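Local coordinates for YopX protein (Bacillus subtilis, PDB 2I2L), which is of unknown function but belongs to the YopX family, is encoded by the SPbeta prophage and assembles as a homodimer, at residues 4-15 / 62-70. Residues are numbered along the deposited sequence; the frame is centred on the assembly and turned at random.
Sequences AYRVWDGEQMHY and GKFIYDRSI
Tyr66 meets the 5-15 hairpin as a ring laid against several of its side chains. Over one face of that ring, both displaced toward its rim, lie Arg6 CB and Tyr15 CE1, the latter 3.4 Å from Tyr66 CE2. The two tyrosine rings are inclined by 56°, neither stacked nor edge-to-face, while the backbone N of Tyr5 reaches the edge of the Tyr66 ring at CE1. Arg6 bends at chi2 (135°) and again at chi3, which brings its guanidinium over the root of the Tyr66 side chain: Tyr66 CB stands above the centre of one face, 3.4 Å from Arg6 CZ, and the CE methyl of Met13, a selenomethionine, lies toward the rim of the opposite face. The group is held side-on by Tyr15 OH, which lies near the guanidinium plane and accepts from both Arg6 NE (2.9 Å) and Arg6 NH2 (3.0 Å), fixing its rotation. Arg68 crosses close by, with the two guanidinium planes 77° apart; how closely these cationic groups approach is doubtful in this model. Arg68 NH1 makes a weak hydrogen bond to Phe64 O. At the other end Ala4 CB sits squarely over the Phe64 ring, a CH-pi contact 3.7 Å from its centroid. No hydrogen bond joins 4-15 to 62-70; side-chain packing dominates. Strands 5-8 and 63-65 flank strand 53-60 in one antiparallel sheet; Arg6 and Ile65 bond to it, as does Ala4 just ahead of strand 5-8. Strand 68-74 turns into the five-stranded sheet, where Arg68 touches Val119 of strand 115-122; the contact thus lies where these two sheets meet.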
ATOM      1  N   ALA B   4       0.235   4.430  -7.819  1.00 37.98           N
ATOM      2  CA  ALA B   4      -1.154   4.903  -7.831  1.00 35.81           C
ATOM      3  C   ALA B   4      -1.642   5.429  -6.482  1.00 34.09           C
ATOM      4  O   ALA B   4      -1.462   4.795  -5.437  1.00 33.50           O
ATOM      5  CB  ALA B   4      -2.092   3.795  -8.315  1.00 33.28           C
ATOM      6  N   TYR B   5      -2.254   6.607  -6.526  1.00 32.31           N
ATOM      7  CA  TYR B   5      -2.818   7.229  -5.339  1.00 30.28           C
ATOM      8  C   TYR B   5      -3.838   8.259  -5.813  1.00 29.98           C
ATOM      9  O   TYR B   5      -3.904   8.581  -7.008  1.00 28.68           O
ATOM     10  CB  TYR B   5      -1.733   7.923  -4.492  1.00 26.20           C
ATOM     11  CG  TYR B   5      -1.227   9.214  -5.080  1.00 21.82           C
ATOM     12  CD1 TYR B   5      -0.152   9.221  -5.952  1.00 20.52           C
ATOM     13  CD2 TYR B   5      -1.897  10.420  -4.843  1.00 20.45           C
ATOM     14  CE1 TYR B   5       0.248  10.391  -6.593  1.00 21.20           C
ATOM     15  CE2 TYR B   5      -1.516  11.591  -5.476  1.00 18.63           C
ATOM     16  CZ  TYR B   5      -0.441  11.571  -6.358  1.00 21.29           C
ATOM     17  OH  TYR B   5      -0.075  12.708  -7.054  1.00 20.93           O
ATOM     18  N   ARG B   6      -4.639   8.743  -4.870  1.00 30.09           N
ATOM     19  CA  ARG B   6      -5.648   9.768  -5.121  1.00 30.84           C
ATOM     20  C   ARG B   6      -5.775  10.573  -3.827  1.00 30.69           C
ATOM     21  O   ARG B   6      -5.654  10.023  -2.732  1.00 30.69           O
ATOM     22  CB  ARG B   6      -7.010   9.140  -5.489  1.00 30.25           C
ATOM     23  CG  ARG B   6      -7.411   7.975  -4.601  1.00 32.12           C
ATOM     24  CD  ARG B   6      -8.862   8.027  -4.136  1.00 33.62           C
ATOM     25  NE  ARG B   6      -9.772   7.225  -4.954  1.00 33.68           N
ATOM     26  CZ  ARG B   6     -10.654   6.356  -4.454  1.00 34.46           C
ATOM     27  NH1 ARG B   6     -10.753   6.167  -3.138  1.00 30.01           N
ATOM     28  NH2 ARG B   6     -11.440   5.667  -5.272  1.00 36.10           N
ATOM     29  N   VAL B   7      -5.973  11.877  -3.946  1.00 31.15           N
ATOM     30  CA  VAL B   7      -6.141  12.698  -2.758  1.00 31.54           C
ATOM     31  C   VAL B   7      -7.431  13.480  -2.830  1.00 32.12           C
ATOM     32  O   VAL B   7      -7.789  14.040  -3.869  1.00 30.97           O
ATOM     33  CB  VAL B   7      -4.994  13.707  -2.554  1.00 30.08           C
ATOM     34  CG1 VAL B   7      -3.717  12.991  -2.199  1.00 30.39           C
ATOM     35  CG2 VAL B   7      -4.809  14.521  -3.794  1.00 30.82           C
ATOM     36  N   TRP B   8      -8.138  13.478  -1.711  1.00 34.27           N
ATOM     37  CA  TRP B   8      -9.380  14.214  -1.568  1.00 36.57           C
ATOM     38  C   TRP B   8      -8.899  15.493  -0.889  1.00 38.15           C
ATOM     39  O   TRP B   8      -8.319  15.433   0.198  1.00 37.93           O
ATOM     40  CB  TRP B   8     -10.323  13.446  -0.650  1.00 37.92           C
ATOM     41  CG  TRP B   8     -11.617  14.134  -0.376  1.00 40.83           C
ATOM     42  CD1 TRP B   8     -12.103  14.503   0.847  1.00 41.17           C
ATOM     43  CD2 TRP B   8     -12.640  14.449  -1.324  1.00 42.10           C
ATOM     44  NE1 TRP B   8     -13.373  15.017   0.722  1.00 40.96           N
ATOM     45  CE2 TRP B   8     -13.731  14.995  -0.604  1.00 40.86           C
ATOM     46  CE3 TRP B   8     -12.751  14.318  -2.718  1.00 42.17           C
ATOM     47  CZ2 TRP B   8     -14.910  15.408  -1.220  1.00 39.45           C
ATOM     48  CZ3 TRP B   8     -13.934  14.734  -3.335  1.00 41.36           C
ATOM     49  CH2 TRP B   8     -14.994  15.269  -2.582  1.00 39.63           C
ATOM     50  N   ASP B   9      -9.103  16.639  -1.534  1.00 39.50           N
ATOM     51  CA  ASP B   9      -8.656  17.909  -0.976  1.00 41.15           C
ATOM     52  C   ASP B   9      -9.764  18.622  -0.220  1.00 43.10           C
ATOM     53  O   ASP B   9      -9.614  19.791   0.134  1.00 43.91           O
ATOM     54  CB  ASP B   9      -8.163  18.829  -2.081  1.00 41.63           C
ATOM     55  CG  ASP B   9      -9.283  19.310  -2.968  1.00 43.53           C
ATOM     56  OD1 ASP B   9      -9.032  20.176  -3.832  1.00 46.38           O
ATOM     57  OD2 ASP B   9     -10.421  18.821  -2.800  1.00 42.35           O
ATOM     58  N   GLY B  10     -10.875  17.927   0.015  1.00 44.61           N
ATOM     59  CA  GLY B  10     -11.993  18.524   0.730  1.00 45.97           C
ATOM     60  C   GLY B  10     -13.200  18.769  -0.163  1.00 46.39           C
ATOM     61  O   GLY B  10     -14.341  18.545   0.240  1.00 45.57           O
ATOM     62  N   GLU B  11     -12.948  19.220  -1.387  1.00 47.59           N
ATOM     63  CA  GLU B  11     -14.022  19.500  -2.326  1.00 49.58           C
ATOM     64  C   GLU B  11     -14.008  18.551  -3.530  1.00 50.37           C
ATOM     65  O   GLU B  11     -15.061  18.106  -3.990  1.00 51.47           O
ATOM     66  CB  GLU B  11     -13.935  20.954  -2.808  1.00 50.45           C
ATOM     67  CG  GLU B  11     -14.022  22.012  -1.702  1.00 52.39           C
ATOM     68  CD  GLU B  11     -14.034  23.448  -2.252  1.00 55.89           C
ATOM     69  OE1 GLU B  11     -13.872  24.405  -1.456  1.00 55.33           O
ATOM     70  OE2 GLU B  11     -14.214  23.623  -3.481  1.00 57.43           O
ATOM     71  N   GLN B  12     -12.822  18.235  -4.040  1.00 50.30           N
ATOM     72  CA  GLN B  12     -12.732  17.344  -5.190  1.00 50.03           C
ATOM     73  C   GLN B  12     -11.671  16.254  -5.048  1.00 49.18           C
ATOM     74  O   GLN B  12     -10.773  16.346  -4.207  1.00 49.68           O
ATOM     75  CB  GLN B  12     -12.481  18.165  -6.456  1.00 51.78           C
ATOM     76  CG  GLN B  12     -11.338  19.161  -6.340  1.00 53.62           C
ATOM     77  CD  GLN B  12     -11.158  19.979  -7.607  1.00 55.07           C
ATOM     78  OE1 GLN B  12     -12.054  20.712  -8.019  1.00 56.28           O
ATOM     79  NE2 GLN B  12      -9.993  19.854  -8.232  1.00 56.94           N
HETATM   80  N   MSE B  13     -11.791  15.214  -5.873  1.00 47.59           N
HETATM   81  CA  MSE B  13     -10.857  14.090  -5.850  1.00 44.47           C
HETATM   82  C   MSE B  13      -9.768  14.281  -6.907  1.00 41.53           C
HETATM   83  O   MSE B  13     -10.054  14.687  -8.035  1.00 40.44           O
HETATM   84  CB  MSE B  13     -11.612  12.785  -6.120  1.00 43.99           C
HETATM   85  CG  MSE B  13     -10.775  11.536  -5.912  1.00 46.31           C
HETATM   86 SE   MSE B  13     -10.402  11.180  -4.052  1.00 47.32          SE
HETATM   87  CE  MSE B  13     -11.919  10.037  -3.657  1.00 44.77           C
ATOM     88  N   HIS B  14      -8.522  13.994  -6.533  1.00 38.47           N
ATOM     89  CA  HIS B  14      -7.387  14.126  -7.446  1.00 36.46           C
ATOM     90  C   HIS B  14      -6.699  12.780  -7.659  1.00 36.51           C
ATOM     91  O   HIS B  14      -6.332  12.103  -6.696  1.00 36.56           O
ATOM     92  CB  HIS B  14      -6.357  15.108  -6.889  1.00 35.64           C
ATOM     93  CG  HIS B  14      -6.879  16.502  -6.701  1.00 36.55           C
ATOM     94  ND1 HIS B  14      -6.857  17.443  -7.700  1.00 35.79           N
ATOM     95  CD2 HIS B  14      -7.460  17.092  -5.627  1.00 35.37           C
ATOM     96  CE1 HIS B  14      -7.406  18.566  -7.256  1.00 35.00           C
ATOM     97  NE2 HIS B  14      -7.778  18.376  -6.007  1.00 35.27           N
ATOM     98  N   TYR B  15      -6.527  12.386  -8.918  1.00 35.87           N
ATOM     99  CA  TYR B  15      -5.849  11.135  -9.232  1.00 34.69           C
ATOM    100  C   TYR B  15      -4.432  11.415  -9.731  1.00 35.44           C
ATOM    101  O   TYR B  15      -4.189  12.410 -10.420  1.00 34.48           O
ATOM    102  CB  TYR B  15      -6.649  10.338 -10.250  1.00 33.24           C
ATOM    103  CG  TYR B  15      -7.755   9.537  -9.605  1.00 34.60           C
ATOM    104  CD1 TYR B  15      -7.461   8.451  -8.778  1.00 33.97           C
ATOM    105  CD2 TYR B  15      -9.097   9.882  -9.790  1.00 34.16           C
ATOM    106  CE1 TYR B  15      -8.473   7.726  -8.148  1.00 34.37           C
ATOM    107  CE2 TYR B  15     -10.121   9.165  -9.162  1.00 33.72           C
ATOM    108  CZ  TYR B  15      -9.799   8.089  -8.343  1.00 35.20           C
ATOM    109  OH  TYR B  15     -10.794   7.386  -7.702  1.00 34.96           O
ATOM    110  N   GLY B  62      -6.390  -6.721 -12.570  1.00 50.41           N
ATOM    111  CA  GLY B  62      -6.160  -5.774 -13.644  1.00 50.33           C
ATOM    112  C   GLY B  62      -6.460  -4.332 -13.289  1.00 51.04           C
ATOM    113  O   GLY B  62      -5.739  -3.424 -13.699  1.00 52.28           O
ATOM    114  N   LYS B  63      -7.522  -4.106 -12.527  1.00 50.97           N
ATOM    115  CA  LYS B  63      -7.894  -2.748 -12.149  1.00 50.40           C
ATOM    116  C   LYS B  63      -7.115  -2.304 -10.910  1.00 49.50           C
ATOM    117  O   LYS B  63      -6.633  -3.137 -10.131  1.00 49.40           O
ATOM    118  CB  LYS B  63      -9.396  -2.671 -11.830  1.00 52.40           C
ATOM    119  CG  LYS B  63     -10.287  -3.717 -12.513  1.00 55.21           C
ATOM    120  CD  LYS B  63     -10.541  -3.416 -13.995  1.00 56.11           C
ATOM    121  CE  LYS B  63     -11.498  -4.439 -14.626  1.00 55.99           C
ATOM    122  NZ  LYS B  63     -10.941  -5.827 -14.686  1.00 55.14           N
ATOM    123  N   PHE B  64      -6.989  -0.987 -10.744  1.00 46.85           N
ATOM    124  CA  PHE B  64      -6.331  -0.400  -9.580  1.00 42.76           C
ATOM    125  C   PHE B  64      -7.470  -0.051  -8.623  1.00 41.31           C
ATOM    126  O   PHE B  64      -8.479   0.505  -9.047  1.00 41.35           O
ATOM    127  CB  PHE B  64      -5.581   0.873  -9.967  1.00 39.98           C
ATOM    128  CG  PHE B  64      -4.093   0.723  -9.949  1.00 38.84           C
ATOM    129  CD1 PHE B  64      -3.333   1.051 -11.071  1.00 38.09           C
ATOM    130  CD2 PHE B  64      -3.445   0.240  -8.814  1.00 36.57           C
ATOM    131  CE1 PHE B  64      -1.947   0.901 -11.063  1.00 36.90           C
ATOM    132  CE2 PHE B  64      -2.065   0.087  -8.793  1.00 37.34           C
ATOM    133  CZ  PHE B  64      -1.310   0.416  -9.922  1.00 36.96           C
ATOM    134  N   ILE B  65      -7.326  -0.388  -7.347  1.00 40.08           N
ATOM    135  CA  ILE B  65      -8.374  -0.096  -6.382  1.00 39.43           C
ATOM    136  C   ILE B  65      -7.780   0.697  -5.220  1.00 39.08           C
ATOM    137  O   ILE B  65      -6.727   0.336  -4.690  1.00 38.54           O
ATOM    138  CB  ILE B  65      -9.041  -1.418  -5.882  1.00 39.36           C
ATOM    139  CG1 ILE B  65     -10.528  -1.186  -5.602  1.00 40.49           C
ATOM    140  CG2 ILE B  65      -8.373  -1.910  -4.623  1.00 39.33           C
ATOM    141  CD1 ILE B  65     -11.333  -2.474  -5.397  1.00 39.95           C
ATOM    142  N   TYR B  66      -8.448   1.792  -4.849  1.00 38.88           N
ATOM    143  CA  TYR B  66      -8.011   2.672  -3.757  1.00 37.66           C
ATOM    144  C   TYR B  66      -8.857   2.384  -2.507  1.00 39.97           C
ATOM    145  O   TYR B  66      -9.124   1.225  -2.224  1.00 40.61           O
ATOM    146  CB  TYR B  66      -8.148   4.126  -4.206  1.00 32.84           C
ATOM    147  CG  TYR B  66      -7.371   4.456  -5.477  1.00 27.96           C
ATOM    148  CD1 TYR B  66      -6.072   4.984  -5.414  1.00 25.11           C
ATOM    149  CD2 TYR B  66      -7.936   4.244  -6.734  1.00 24.53           C
ATOM    150  CE1 TYR B  66      -5.358   5.297  -6.563  1.00 21.79           C
ATOM    151  CE2 TYR B  66      -7.233   4.550  -7.895  1.00 25.36           C
ATOM    152  CZ  TYR B  66      -5.940   5.080  -7.806  1.00 24.88           C
ATOM    153  OH  TYR B  66      -5.247   5.400  -8.960  1.00 21.93           O
ATOM    154  N   ASP B  67      -9.290   3.400  -1.759  1.00 44.03           N
ATOM    155  CA  ASP B  67     -10.108   3.130  -0.564  1.00 47.40           C
ATOM    156  C   ASP B  67     -11.584   3.512  -0.700  1.00 49.92           C
ATOM    157  O   ASP B  67     -12.130   4.276   0.103  1.00 49.39           O
ATOM    158  CB  ASP B  67      -9.485   3.817   0.632  1.00 47.72           C
ATOM    159  CG  ASP B  67      -8.090   3.302   0.910  1.00 49.48           C
ATOM    160  OD1 ASP B  67      -7.229   3.493   0.023  1.00 49.69           O
ATOM    161  OD2 ASP B  67      -7.859   2.702   1.992  1.00 46.72           O
ATOM    162  N   ARG B  68     -12.228   2.911  -1.702  1.00 51.82           N
ATOM    163  CA  ARG B  68     -13.622   3.177  -2.061  1.00 52.54           C
ATOM    164  C   ARG B  68     -14.690   2.161  -1.634  1.00 51.11           C
ATOM    165  O   ARG B  68     -14.415   1.221  -0.887  1.00 51.57           O
ATOM    166  CB  ARG B  68     -13.687   3.337  -3.575  1.00 55.25           C
ATOM    167  CG  ARG B  68     -13.188   2.109  -4.298  1.00 57.33           C
ATOM    168  CD  ARG B  68     -11.896   2.375  -5.038  1.00 61.64           C
ATOM    169  NE  ARG B  68     -12.112   3.114  -6.281  1.00 64.83           N
ATOM    170  CZ  ARG B  68     -11.295   3.065  -7.334  1.00 66.76           C
ATOM    171  NH1 ARG B  68     -10.202   2.312  -7.300  1.00 66.02           N
ATOM    172  NH2 ARG B  68     -11.574   3.768  -8.429  1.00 68.09           N
ATOM    173  N   SER B  69     -15.914   2.377  -2.124  1.00 49.34           N
ATOM    174  CA  SER B  69     -17.068   1.510  -1.847  1.00 48.13           C
ATOM    175  C   SER B  69     -17.275   0.566  -3.031  1.00 46.85           C
ATOM    176  O   SER B  69     -17.186   0.985  -4.180  1.00 48.17           O
ATOM    177  CB  SER B  69     -18.352   2.341  -1.660  1.00 47.37           C
ATOM    178  OG  SER B  69     -18.257   3.257  -0.581  1.00 45.92           O
ATOM    179  N   ILE B  70     -17.543  -0.703  -2.762  1.00 45.79           N
ATOM    180  CA  ILE B  70     -17.768  -1.651  -3.845  1.00 46.57           C
ATOM    181  C   ILE B  70     -18.951  -2.545  -3.518  1.00 48.00           C
ATOM    182  O   ILE B  70     -19.348  -2.666  -2.355  1.00 48.01           O
ATOM    183  CB  ILE B  70     -16.517  -2.545  -4.119  1.00 45.07           C
ATOM    184  CG1 ILE B  70     -16.077  -3.267  -2.850  1.00 45.74           C
ATOM    185  CG2 ILE B  70     -15.377  -1.712  -4.623  1.00 44.87           C
ATOM    186  CD1 ILE B  70     -16.690  -4.642  -2.675  1.00 47.74           C
TER